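Local coordinates for surface glycan binding protein B (Bacteroides ovatus, PDB 6E57) that binds mixed-linkage beta-glucan and is thought to serve cereal glucan utilization by a human gut symbiont, at residues Ser58-Leu63 with Asn128-Asp133; Leu63-Thr68 with Lys94-Ser99; Arg98-Gly103 with Gly123-Asn128; Ala163-Gly168 with Arg199-Asp204. One frame throughout, in Å; residues are numbered along the deposited sequence.

Interaction 1: residues Ser58-Leu63 with Asn128-Asp133; sequences SRDANL and NPLADD
The flat guanidinium of R59 meets the carboxylate of D133 with the two planes turned 54° apart, and the link between them runs through NH1. D133 OD1 and the methyl L130 CD1 both approach the guanidinium obliquely. The polar link is a salt bridge, R59 NH1 to D133 OD1 at 2.7 Å. The R59 chain bends at its second torsion (chi2 -95°), which carries NH1 to the acid while the chain passes roughly perpendicular to the L130 side chain. The other oxygen, D133 OD2, takes a weak bond from L130 N at 3.2 Å, so the carboxylate ties down its own loop as well as the arginine. That loop is a type I turn from L130 to D133, closed by D133 N to L130 O at 3.1 Å. At the strand end, R59 N gives a weak bond to N128 O at 2.9 Å, bent to 129° at the hydrogen. S58 and N128 form a parallel bridge there, with alpha carbons 4.8 Å apart, and the N128 amide turns to N56 through ND2. Q135 NE2 binds the carbonyls of L130 and D133. A parallel pairing of an early edge strand, 53-58, with the last strand, 118-128, followed by a turn leading out to the next domain, is consistent with an immunoglobulin-like fold.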
loop_
_atom_site.group_PDB
_atom_site.type_symbol
_atom_site.label_atom_id
_atom_site.label_comp_id
_atom_site.label_asym_id
_atom_site.label_seq_id
_atom_site.Cartn_x
_atom_site.Cartn_y
_atom_site.Cartn_z
ATOM N N SER A 58 -4.421 -24.454 2.180
ATOM C CA SER A 58 -5.765 -24.083 1.736
ATOM C C SER A 58 -6.741 -24.102 2.918
ATOM O O SER A 58 -6.531 -24.797 3.907
ATOM C CB SER A 58 -6.233 -24.988 0.629
ATOM O OG SER A 58 -5.456 -24.786 -0.539
ATOM N N ARG A 59 -7.830 -23.346 2.765
ATOM C CA ARG A 59 -8.837 -23.114 3.809
ATOM C C ARG A 59 -9.498 -24.440 4.224
ATOM O O ARG A 59 -9.939 -24.571 5.366
ATOM C CB ARG A 59 -9.812 -22.036 3.308
ATOM C CG ARG A 59 -11.276 -22.221 3.681
ATOM C CD ARG A 59 -12.064 -22.931 2.593
ATOM N NE ARG A 59 -13.376 -23.341 3.071
ATOM C CZ ARG A 59 -14.417 -23.625 2.298
ATOM N NH1 ARG A 59 -14.360 -23.417 0.994
ATOM N NH2 ARG A 59 -15.520 -24.112 2.837
ATOM N N ASP A 60 -9.553 -25.414 3.305
ATOM C CA ASP A 60 -10.161 -26.734 3.559
ATOM C C ASP A 60 -9.159 -27.659 4.267
ATOM O O ASP A 60 -9.564 -28.559 4.995
ATOM C CB ASP A 60 -10.700 -27.371 2.271
ATOM C CG ASP A 60 -9.697 -27.514 1.135
ATOM O OD1 ASP A 60 -8.564 -27.001 1.267
ATOM O OD2 ASP A 60 -10.064 -28.131 0.114
ATOM N N ALA A 61 -7.859 -27.441 4.037
ATOM C CA ALA A 61 -6.793 -28.181 4.723
ATOM C C ALA A 61 -6.594 -27.621 6.138
ATOM O O ALA A 61 -7.076 -26.537 6.463
ATOM C CB ALA A 61 -5.517 -28.112 3.923
ATOM N N ASN A 62 -5.871 -28.380 6.966
ATOM C CA ASN A 62 -5.616 -28.029 8.361
ATOM C C ASN A 62 -4.124 -27.720 8.551
ATOM O O ASN A 62 -3.269 -28.312 7.891
ATOM C CB ASN A 62 -6.079 -29.135 9.313
ATOM C CG ASN A 62 -7.565 -29.083 9.608
ATOM O OD1 ASN A 62 -8.328 -28.449 8.883
ATOM N ND2 ASN A 62 -7.984 -29.742 10.673
ATOM N N LEU A 63 -3.840 -26.780 9.460
ATOM C CA LEU A 63 -2.481 -26.434 9.864
ATOM C C LEU A 63 -1.884 -27.620 10.625
ATOM O O LEU A 63 -2.340 -27.943 11.722
ATOM C CB LEU A 63 -2.510 -25.179 10.740
ATOM C CG LEU A 63 -1.177 -24.795 11.382
ATOM C CD1 LEU A 63 -0.104 -24.589 10.325
ATOM C CD2 LEU A 63 -1.326 -23.551 12.246
ATOM N N ASN A 128 -5.094 -19.835 2.233
ATOM C CA ASN A 128 -5.650 -19.348 0.969
ATOM C C ASN A 128 -7.103 -19.792 0.836
ATOM O O ASN A 128 -7.455 -20.902 1.232
ATOM C CB ASN A 128 -4.843 -19.844 -0.233
ATOM C CG ASN A 128 -3.373 -19.504 -0.125
ATOM O OD1 ASN A 128 -3.003 -18.332 -0.080
ATOM N ND2 ASN A 128 -2.531 -20.521 -0.079
ATOM N N PRO A 129 -7.988 -18.953 0.255
ATOM C CA PRO A 129 -9.378 -19.346 0.025
ATOM C C PRO A 129 -9.496 -20.279 -1.189
ATOM O O PRO A 129 -8.550 -20.397 -1.965
ATOM C CB PRO A 129 -10.070 -17.999 -0.230
ATOM C CG PRO A 129 -8.994 -17.148 -0.876
ATOM C CD PRO A 129 -7.698 -17.594 -0.228
ATOM N N LEU A 130 -10.651 -20.936 -1.330
ATOM C CA LEU A 130 -10.982 -21.661 -2.551
ATOM C C LEU A 130 -11.482 -20.661 -3.602
ATOM O O LEU A 130 -11.876 -19.538 -3.275
ATOM C CB LEU A 130 -12.033 -22.729 -2.242
ATOM C CG LEU A 130 -11.590 -23.816 -1.260
ATOM C CD1 LEU A 130 -12.636 -24.918 -1.158
ATOM C CD2 LEU A 130 -10.242 -24.399 -1.659
ATOM N N ALA A 131 -11.456 -21.089 -4.870
ATOM C CA ALA A 131 -11.795 -20.238 -6.009
ATOM C C ALA A 131 -13.199 -19.640 -5.838
ATOM O O ALA A 131 -13.405 -18.452 -6.106
ATOM C CB ALA A 131 -11.686 -21.035 -7.285
ATOM N N ASP A 132 -14.145 -20.467 -5.374
ATOM C CA ASP A 132 -15.569 -20.126 -5.316
ATOM C C ASP A 132 -15.925 -19.421 -3.998
ATOM O O ASP A 132 -17.033 -18.914 -3.863
ATOM C CB ASP A 132 -16.437 -21.376 -5.514
ATOM C CG ASP A 132 -16.550 -21.859 -6.955
ATOM O OD1 ASP A 132 -16.078 -21.143 -7.866
ATOM O OD2 ASP A 132 -17.122 -22.953 -7.159
ATOM N N ASP A 133 -14.998 -19.390 -3.033
ATOM C CA ASP A 133 -15.237 -18.757 -1.727
ATOM C C ASP A 133 -15.403 -17.251 -1.893
ATOM O O ASP A 133 -14.706 -16.637 -2.696
ATOM C CB ASP A 133 -14.077 -18.980 -0.752
ATOM C CG ASP A 133 -14.010 -20.361 -0.127
ATOM O OD1 ASP A 133 -14.845 -21.212 -0.484
ATOM O OD2 ASP A 133 -13.116 -20.570 0.720
#

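Interaction 2: residues Leu63-Thr68 with Lys94-Ser99; sequences LSIALT and KEINRS
I65 and I96 face the same side of the sheet, and the branch methyl I96 CG2 carries their contact, lying 4.0 Å from I65 CB. With I96 CG1 anti to the backbone N (chi1 -165°), CG2 is set between N and the carbonyl carbon, turned to the neighbouring strand. The same methyl reaches L63, at 4.3 Å from its CG. L63 and R98 share this face as well and meet at their CB atoms, beyond which the arginine chain leads away. The opposite face carries A66 with E95 and S64 with N97; A66 CB touches E95 CG at 4.2 Å, and the N97 amide is turned to N62. The short strand segments run antiparallel at 177°, 4.9 Å apart at closest, with both hydrogen bonds formed at L63/R98 but one at I65/I96. L63 N to R98 O at 2.7 Å and R98 N to L63 O at 3.2 Å have donors tilted from the carbonyl planes. I96 N to I65 O at 3.1 Å and L67 N to K94 O at 3.0 Å are instead nearly collinear with their C=O groups. Behind the apolar face, I96 and L67 touch W79, and I65 touches L107, both residues of the five-stranded sheet. Two sheets packed face to face in this way are the mark of a beta sandwich, here consistent with an immunoglobulin-like domain.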
loop_
_atom_site.group_PDB
_atom_site.type_symbol
_atom_site.label_atom_id
_atom_site.label_comp_id
_atom_site.label_asym_id
_atom_site.label_seq_id
_atom_site.Cartn_x
_atom_site.Cartn_y
_atom_site.Cartn_z
ATOM N N LEU A 63 -3.840 -26.780 9.460
ATOM C CA LEU A 63 -2.481 -26.434 9.864
ATOM C C LEU A 63 -1.884 -27.620 10.625
ATOM O O LEU A 63 -2.340 -27.943 11.722
ATOM C CB LEU A 63 -2.510 -25.179 10.740
ATOM C CG LEU A 63 -1.177 -24.795 11.382
ATOM C CD1 LEU A 63 -0.104 -24.589 10.325
ATOM C CD2 LEU A 63 -1.326 -23.551 12.246
ATOM N N SER A 64 -0.864 -28.247 10.024
ATOM C CA SER A 64 -0.262 -29.481 10.524
ATOM C C SER A 64 1.252 -29.294 10.670
ATOM O O SER A 64 1.975 -29.272 9.674
ATOM C CB SER A 64 -0.592 -30.638 9.610
ATOM O OG SER A 64 0.087 -31.819 10.012
ATOM N N ILE A 65 1.706 -29.146 11.920
ATOM C CA ILE A 65 3.126 -29.046 12.265
ATOM C C ILE A 65 3.407 -30.032 13.406
ATOM O O ILE A 65 2.691 -30.031 14.409
ATOM C CB ILE A 65 3.510 -27.602 12.654
ATOM C CG1 ILE A 65 3.057 -26.582 11.607
ATOM C CG2 ILE A 65 5.004 -27.496 12.929
ATOM C CD1 ILE A 65 3.355 -25.147 11.973
ATOM N N ALA A 66 4.454 -30.853 13.235
ATOM C CA ALA A 66 4.866 -31.877 14.210
ATOM C C ALA A 66 6.304 -31.608 14.670
ATOM O O ALA A 66 7.233 -31.677 13.868
ATOM C CB ALA A 66 4.742 -33.248 13.592
ATOM N N LEU A 67 6.470 -31.319 15.967
ATOM C CA LEU A 67 7.771 -30.990 16.559
ATOM C C LEU A 67 8.445 -32.268 17.074
ATOM O O LEU A 67 7.765 -33.199 17.500
ATOM C CB LEU A 67 7.572 -30.002 17.713
ATOM C CG LEU A 67 6.747 -28.753 17.400
ATOM C CD1 LEU A 67 6.536 -27.926 18.657
ATOM C CD2 LEU A 67 7.405 -27.916 16.316
ATOM N N THR A 68 9.784 -32.291 17.015
ATOM C CA THR A 68 10.628 -33.158 17.851
ATOM C C THR A 68 11.478 -32.250 18.749
ATOM O O THR A 68 12.124 -31.320 18.258
ATOM C CB THR A 68 11.490 -34.116 17.016
ATOM O OG1 THR A 68 12.076 -33.381 15.941
ATOM C CG2 THR A 68 10.710 -35.288 16.462
ATOM N N LYS A 94 2.690 -31.568 21.260
ATOM C CA LYS A 94 3.755 -31.048 20.390
ATOM C C LYS A 94 3.468 -31.385 18.919
ATOM O O LYS A 94 4.377 -31.379 18.086
ATOM C CB LYS A 94 5.126 -31.553 20.856
ATOM C CG LYS A 94 5.172 -32.985 21.373
ATOM C CD LYS A 94 6.581 -33.506 21.584
ATOM C CE LYS A 94 7.440 -32.608 22.452
ATOM N NZ LYS A 94 6.787 -32.288 23.746
ATOM N N GLU A 95 2.195 -31.649 18.607
ATOM C CA GLU A 95 1.680 -31.642 17.240
ATOM C C GLU A 95 0.400 -30.802 17.233
ATOM O O GLU A 95 -0.528 -31.091 17.981
ATOM C CB GLU A 95 1.411 -33.067 16.745
ATOM C CG GLU A 95 0.944 -33.138 15.295
ATOM C CD GLU A 95 0.498 -34.507 14.801
ATOM O OE1 GLU A 95 0.087 -35.343 15.635
ATOM O OE2 GLU A 95 0.550 -34.734 13.573
ATOM N N ILE A 96 0.371 -29.755 16.401
ATOM C CA ILE A 96 -0.824 -28.936 16.236
ATOM C C ILE A 96 -1.618 -29.464 15.038
ATOM O O ILE A 96 -1.045 -29.872 14.028
ATOM C CB ILE A 96 -0.493 -27.437 16.086
ATOM C CG1 ILE A 96 -1.746 -26.575 16.277
ATOM C CG2 ILE A 96 0.196 -27.145 14.761
ATOM C CD1 ILE A 96 -1.477 -25.088 16.320
ATOM N N ASN A 97 -2.943 -29.464 15.199
ATOM C CA ASN A 97 -3.904 -29.726 14.139
ATOM C C ASN A 97 -5.042 -28.710 14.282
ATOM O O ASN A 97 -5.829 -28.795 15.225
ATOM C CB ASN A 97 -4.431 -31.163 14.183
ATOM C CG ASN A 97 -5.566 -31.403 13.207
ATOM O OD1 ASN A 97 -5.503 -30.974 12.057
ATOM N ND2 ASN A 97 -6.612 -32.075 13.656
ATOM N N ARG A 98 -5.113 -27.752 13.351
ATOM C CA ARG A 98 -6.059 -26.649 13.454
ATOM C C ARG A 98 -6.621 -26.294 12.072
ATOM O O ARG A 98 -5.876 -26.062 11.124
ATOM C CB ARG A 98 -5.386 -25.435 14.097
ATOM C CG ARG A 98 -6.346 -24.285 14.358
ATOM C CD ARG A 98 -5.866 -23.321 15.424
ATOM N NE ARG A 98 -6.989 -22.596 16.002
ATOM C CZ ARG A 98 -7.812 -23.094 16.920
ATOM N NH1 ARG A 98 -7.649 -24.333 17.356
ATOM N NH2 ARG A 98 -8.778 -22.343 17.418
ATOM N N SER A 99 -7.956 -26.260 11.989
ATOM C CA SER A 99 -8.692 -25.717 10.859
ATOM C C SER A 99 -8.847 -24.201 11.044
ATOM O O SER A 99 -9.384 -23.752 12.054
ATOM C CB SER A 99 -10.030 -26.400 10.725
ATOM O OG SER A 99 -10.599 -26.160 9.447
#

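Interaction 3: residues Arg98-Gly103 with Gly123-Asn128; sequences RSLKAG and GLVVVN
L100 and V127 are brought together by their first torsions. In V127, CG1 stands anti to the backbone N (chi1 -174°), leaving CG2 beside that N, where it meets L100 CB at 4.0 Å. In L100, CG stands anti to the carbonyl carbon (chi1 -64°), which sends CD1 on to V125 CG1, also at 4.0 Å, and against V127 CG2. The leucine crosses both valines at about a right angle, laying its chain over two successive inward-facing residues of the strand. The other V127 methyl, CG1, is 3.5 Å from K101 O, so the valine sits against the backbone of the incoming loop as well as against the leucine. The polar part is a reciprocal pair of backbone hydrogen bonds. G103 N binds V127 O at 2.8 Å, lying in the carbonyl plane on a lone pair, and V127 N returns a bond to G103 O at 2.7 Å, nearly in line with that C=O. V127 O also receives a CA-H contact from A102. The backbone angles of G103 would press a CB against the carbonyl O of A102, which by itself calls for glycine where the loop turns into antiparallel register; the touching parts run 79° apart end to end. L100 also packs on L63 of strand 63-70, while V125 and V127 touch A55 and I57 of strand 53-58 and L107 and Y105 of strand 103-113. Segment 98-103 thus leads from the three-stranded sheet into the five-stranded one, where strand 118-128 lies between strands 53-58 and 103-113.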
loop_
_atom_site.group_PDB
_atom_site.type_symbol
_atom_site.label_atom_id
_atom_site.label_comp_id
_atom_site.label_asym_id
_atom_site.label_seq_id
_atom_site.Cartn_x
_atom_site.Cartn_y
_atom_site.Cartn_z
ATOM N N ARG A 98 -5.113 -27.752 13.351
ATOM C CA ARG A 98 -6.059 -26.649 13.454
ATOM C C ARG A 98 -6.621 -26.294 12.072
ATOM O O ARG A 98 -5.876 -26.062 11.124
ATOM C CB ARG A 98 -5.386 -25.435 14.097
ATOM C CG ARG A 98 -6.346 -24.285 14.358
ATOM C CD ARG A 98 -5.866 -23.321 15.424
ATOM N NE ARG A 98 -6.989 -22.596 16.002
ATOM C CZ ARG A 98 -7.812 -23.094 16.920
ATOM N NH1 ARG A 98 -7.649 -24.333 17.356
ATOM N NH2 ARG A 98 -8.778 -22.343 17.418
ATOM N N SER A 99 -7.956 -26.260 11.989
ATOM C CA SER A 99 -8.692 -25.717 10.859
ATOM C C SER A 99 -8.847 -24.201 11.044
ATOM O O SER A 99 -9.384 -23.752 12.054
ATOM C CB SER A 99 -10.030 -26.400 10.725
ATOM O OG SER A 99 -10.599 -26.160 9.447
ATOM N N LEU A 100 -8.357 -23.427 10.067
ATOM C CA LEU A 100 -8.391 -21.965 10.099
ATOM C C LEU A 100 -9.189 -21.455 8.896
ATOM O O LEU A 100 -9.168 -22.060 7.821
ATOM C CB LEU A 100 -6.957 -21.424 10.050
ATOM C CG LEU A 100 -6.059 -21.768 11.239
ATOM C CD1 LEU A 100 -4.601 -21.474 10.916
ATOM C CD2 LEU A 100 -6.486 -21.015 12.491
ATOM N N LYS A 101 -9.872 -20.322 9.086
ATOM C CA LYS A 101 -10.517 -19.604 7.992
ATOM C C LYS A 101 -9.421 -18.946 7.144
ATOM O O LYS A 101 -8.290 -18.791 7.603
ATOM C CB LYS A 101 -11.509 -18.573 8.540
ATOM C CG LYS A 101 -12.514 -19.111 9.550
ATOM C CD LYS A 101 -13.726 -18.222 9.745
ATOM C CE LYS A 101 -14.142 -18.071 11.194
ATOM N NZ LYS A 101 -14.441 -19.377 11.829
ATOM N N ALA A 102 -9.753 -18.574 5.905
ATOM C CA ALA A 102 -8.795 -17.889 5.030
ATOM C C ALA A 102 -8.198 -16.684 5.769
ATOM O O ALA A 102 -8.882 -16.033 6.568
ATOM C CB ALA A 102 -9.457 -17.464 3.743
ATOM N N GLY A 103 -6.914 -16.411 5.505
ATOM C CA GLY A 103 -6.227 -15.236 6.032
ATOM C C GLY A 103 -4.753 -15.494 6.294
ATOM O O GLY A 103 -4.229 -16.568 5.979
ATOM N N GLY A 123 6.326 -17.083 13.357
ATOM C CA GLY A 123 6.192 -17.022 11.904
ATOM C C GLY A 123 4.765 -16.728 11.473
ATOM O O GLY A 123 3.873 -16.556 12.304
ATOM N N LEU A 124 4.563 -16.663 10.153
ATOM C CA LEU A 124 3.261 -16.425 9.558
ATOM C C LEU A 124 2.679 -17.755 9.066
ATOM O O LEU A 124 3.420 -18.642 8.632
ATOM C CB LEU A 124 3.409 -15.431 8.402
ATOM C CG LEU A 124 3.893 -14.032 8.779
ATOM C CD1 LEU A 124 4.084 -13.178 7.534
ATOM C CD2 LEU A 124 2.934 -13.354 9.749
ATOM N N VAL A 125 1.350 -17.877 9.162
ATOM C CA VAL A 125 0.585 -18.968 8.566
ATOM C C VAL A 125 -0.383 -18.352 7.550
ATOM O O VAL A 125 -1.269 -17.579 7.918
ATOM C CB VAL A 125 -0.160 -19.789 9.638
ATOM C CG1 VAL A 125 -1.181 -20.736 9.027
ATOM C CG2 VAL A 125 0.807 -20.550 10.533
ATOM N N VAL A 126 -0.188 -18.689 6.272
ATOM C CA VAL A 126 -1.020 -18.179 5.196
ATOM C C VAL A 126 -2.043 -19.260 4.833
ATOM O O VAL A 126 -1.679 -20.398 4.532
ATOM C CB VAL A 126 -0.171 -17.747 3.983
ATOM C CG1 VAL A 126 -1.027 -17.175 2.861
ATOM C CG2 VAL A 126 0.908 -16.755 4.386
ATOM N N VAL A 127 -3.325 -18.880 4.884
ATOM C CA VAL A 127 -4.449 -19.761 4.586
ATOM C C VAL A 127 -5.208 -19.171 3.390
ATOM O O VAL A 127 -5.864 -18.135 3.514
ATOM C CB VAL A 127 -5.355 -19.936 5.819
ATOM C CG1 VAL A 127 -6.446 -20.966 5.579
ATOM C CG2 VAL A 127 -4.547 -20.292 7.060
ATOM N N ASN A 128 -5.094 -19.835 2.233
ATOM C CA ASN A 128 -5.650 -19.348 0.969
ATOM C C ASN A 128 -7.103 -19.792 0.836
ATOM O O ASN A 128 -7.455 -20.902 1.232
ATOM C CB ASN A 128 -4.843 -19.844 -0.233
ATOM C CG ASN A 128 -3.373 -19.504 -0.125
ATOM O OD1 ASN A 128 -3.003 -18.332 -0.080
ATOM N ND2 ASN A 128 -2.531 -20.521 -0.079
#

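Interaction 4: residues Ala163-Gly168 with Arg199-Asp204; sequences AILLGG and RIVLQD
Backbone hydrogen bonds join A163 to Q203 and L165 to V201, each as an antiparallel pair with one firm bond and one weak. The firm ones are Q203 N to A163 O and L165 N to V201 O, both 2.9 Å; the first lies close to the line of its C=O group, the second in the carbonyl plane. Their weak returns are A163 N to Q203 O at 3.5 Å and V201 N to L165 O at 3.3 Å. The CA-H groups of I164 and I200 add contacts to V201 O and L165 O. The strand axes come within 4.7 Å at 158°. The strand order 144-145, 209-217, 196-203, 163-166, 169-171 matches that of the preceding domain's five-stranded sheet, consistent with a second immunoglobulin-like domain. Apolar packing occupies the face of I164 and L202, which lie side by side and point the same way, with I164 CG1 4.0 Å from L202 CD2. L166 CG meets I200 CG2 at 3.8 Å, and the two side chains cross obliquely; L153 covers I164, I200 and L202 from strand 150-154. On the other face L165 CB packs on V201 CB at 4.3 Å. Q203 shares this face, its OE1 accepting from Q209 NE2, while R199 points away and forms a salt bridge with D82, a hydrogen bond to T104 O and a cation-pi contact with Y105 in the domain before.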
loop_
_atom_site.group_PDB
_atom_site.type_symbol
_atom_site.label_atom_id
_atom_site.label_comp_id
_atom_site.label_asym_id
_atom_site.label_seq_id
_atom_site.Cartn_x
_atom_site.Cartn_y
_atom_site.Cartn_z
ATOM N N ALA A 163 -23.813 -10.845 5.404
ATOM C CA ALA A 163 -23.381 -10.205 6.646
ATOM C C ALA A 163 -21.854 -10.261 6.784
ATOM O O ALA A 163 -21.206 -11.188 6.301
ATOM C CB ALA A 163 -24.060 -10.855 7.826
ATOM N N ILE A 164 -21.303 -9.240 7.447
ATOM C CA ILE A 164 -19.910 -9.198 7.856
ATOM C C ILE A 164 -19.874 -9.135 9.386
ATOM O O ILE A 164 -20.615 -8.359 9.986
ATOM C CB ILE A 164 -19.173 -7.997 7.231
ATOM C CG1 ILE A 164 -19.247 -8.008 5.702
ATOM C CG2 ILE A 164 -17.734 -7.949 7.724
ATOM C CD1 ILE A 164 -18.855 -6.700 5.062
ATOM N N LEU A 165 -19.007 -9.951 9.992
ATOM C CA LEU A 165 -18.807 -9.970 11.440
ATOM C C LEU A 165 -17.541 -9.172 11.772
ATOM O O LEU A 165 -16.478 -9.415 11.200
ATOM C CB LEU A 165 -18.695 -11.421 11.927
ATOM C CG LEU A 165 -19.836 -12.356 11.524
ATOM C CD1 LEU A 165 -19.635 -13.739 12.124
ATOM C CD2 LEU A 165 -21.191 -11.792 11.935
ATOM N N LEU A 166 -17.679 -8.215 12.698
ATOM C CA LEU A 166 -16.603 -7.324 13.098
ATOM C C LEU A 166 -16.683 -7.096 14.610
ATOM O O LEU A 166 -17.578 -6.394 15.094
ATOM C CB LEU A 166 -16.741 -6.010 12.323
ATOM C CG LEU A 166 -15.475 -5.160 12.218
ATOM C CD1 LEU A 166 -15.582 -4.185 11.057
ATOM C CD2 LEU A 166 -15.197 -4.414 13.513
ATOM N N GLY A 167 -15.748 -7.716 15.339
ATOM C CA GLY A 167 -15.586 -7.537 16.780
ATOM C C GLY A 167 -16.903 -7.628 17.535
ATOM O O GLY A 167 -17.263 -6.716 18.283
ATOM N N GLY A 168 -17.630 -8.731 17.323
ATOM C CA GLY A 168 -18.856 -9.018 18.060
ATOM C C GLY A 168 -20.102 -8.486 17.368
ATOM O O GLY A 168 -21.182 -9.047 17.547
ATOM N N ARG A 199 -10.200 -9.000 13.040
ATOM C CA ARG A 199 -10.257 -10.004 11.971
ATOM C C ARG A 199 -11.726 -10.210 11.575
ATOM O O ARG A 199 -12.530 -10.652 12.391
ATOM C CB ARG A 199 -9.609 -11.319 12.420
ATOM C CG ARG A 199 -9.484 -12.354 11.309
ATOM C CD ARG A 199 -8.719 -13.599 11.719
ATOM N NE ARG A 199 -7.300 -13.345 11.915
ATOM C CZ ARG A 199 -6.412 -13.193 10.936
ATOM N NH1 ARG A 199 -6.802 -13.203 9.672
ATOM N NH2 ARG A 199 -5.135 -13.027 11.228
ATOM N N ILE A 200 -12.063 -9.872 10.323
ATOM C CA ILE A 200 -13.447 -9.888 9.847
ATOM C C ILE A 200 -13.745 -11.242 9.195
ATOM O O ILE A 200 -12.841 -11.947 8.747
ATOM C CB ILE A 200 -13.746 -8.721 8.883
ATOM C CG1 ILE A 200 -12.802 -8.695 7.677
ATOM C CG2 ILE A 200 -13.740 -7.393 9.627
ATOM C CD1 ILE A 200 -13.384 -8.009 6.467
ATOM N N VAL A 201 -15.040 -11.572 9.152
ATOM C CA VAL A 201 -15.547 -12.821 8.614
ATOM C C VAL A 201 -16.764 -12.500 7.736
ATOM O O VAL A 201 -17.623 -11.713 8.136
ATOM C CB VAL A 201 -15.898 -13.799 9.754
ATOM C CG1 VAL A 201 -16.671 -15.012 9.258
ATOM C CG2 VAL A 201 -14.657 -14.231 10.520
ATOM N N LEU A 202 -16.812 -13.108 6.544
ATOM C CA LEU A 202 -17.918 -12.962 5.599
ATOM C C LEU A 202 -18.890 -14.129 5.793
ATOM O O LEU A 202 -18.459 -15.274 5.840
ATOM C CB LEU A 202 -17.367 -12.963 4.171
ATOM C CG LEU A 202 -16.195 -12.020 3.906
ATOM C CD1 LEU A 202 -15.712 -12.160 2.471
ATOM C CD2 LEU A 202 -16.577 -10.579 4.209
ATOM N N GLN A 203 -20.191 -13.825 5.877
ATOM C CA GLN A 203 -21.226 -14.832 6.148
ATOM C C GLN A 203 -22.187 -14.941 4.956
ATOM O O GLN A 203 -22.600 -13.933 4.389
ATOM C CB GLN A 203 -21.973 -14.486 7.439
ATOM C CG GLN A 203 -23.110 -15.446 7.769
ATOM C CD GLN A 203 -23.465 -15.446 9.236
ATOM O OE1 GLN A 203 -22.639 -15.754 10.094
ATOM N NE2 GLN A 203 -24.706 -15.102 9.534
ATOM N N ASP A 204 -22.537 -16.187 4.609
ATOM C CA ASP A 204 -23.499 -16.532 3.550
ATOM C C ASP A 204 -24.935 -16.372 4.063
ATOM O O ASP A 204 -25.163 -16.161 5.255
ATOM C CB ASP A 204 -23.324 -17.984 3.086
ATOM C CG ASP A 204 -22.467 -18.163 1.847
ATOM O OD1 ASP A 204 -22.252 -17.166 1.127
ATOM O OD2 ASP A 204 -22.033 -19.308 1.609
#

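In the fold
From the N terminus, interaction 1 opens first at 58-63 and closes at 128-133, enclosing strands 63-70 through 118-128 of the first domain. Interactions 2 and 3 nest inside that loop and follow one another: 2 closes on 94-99, and 3 begins on the same R98 and S99 before ending at 123-128, where it shares N128 with interaction 1. L63 belongs to both 1 and 2. Thus 2 pairs two of the three strands of one sheet, 3 joins it to the five-stranded one, and 1 joins the ends of strands 53-58 and 118-128 where the chain leaves the domain. Interaction 4 comes later, in series, within the next domain; it nevertheless touches 3, with K101 CE 3.9 Å from V201 CG2.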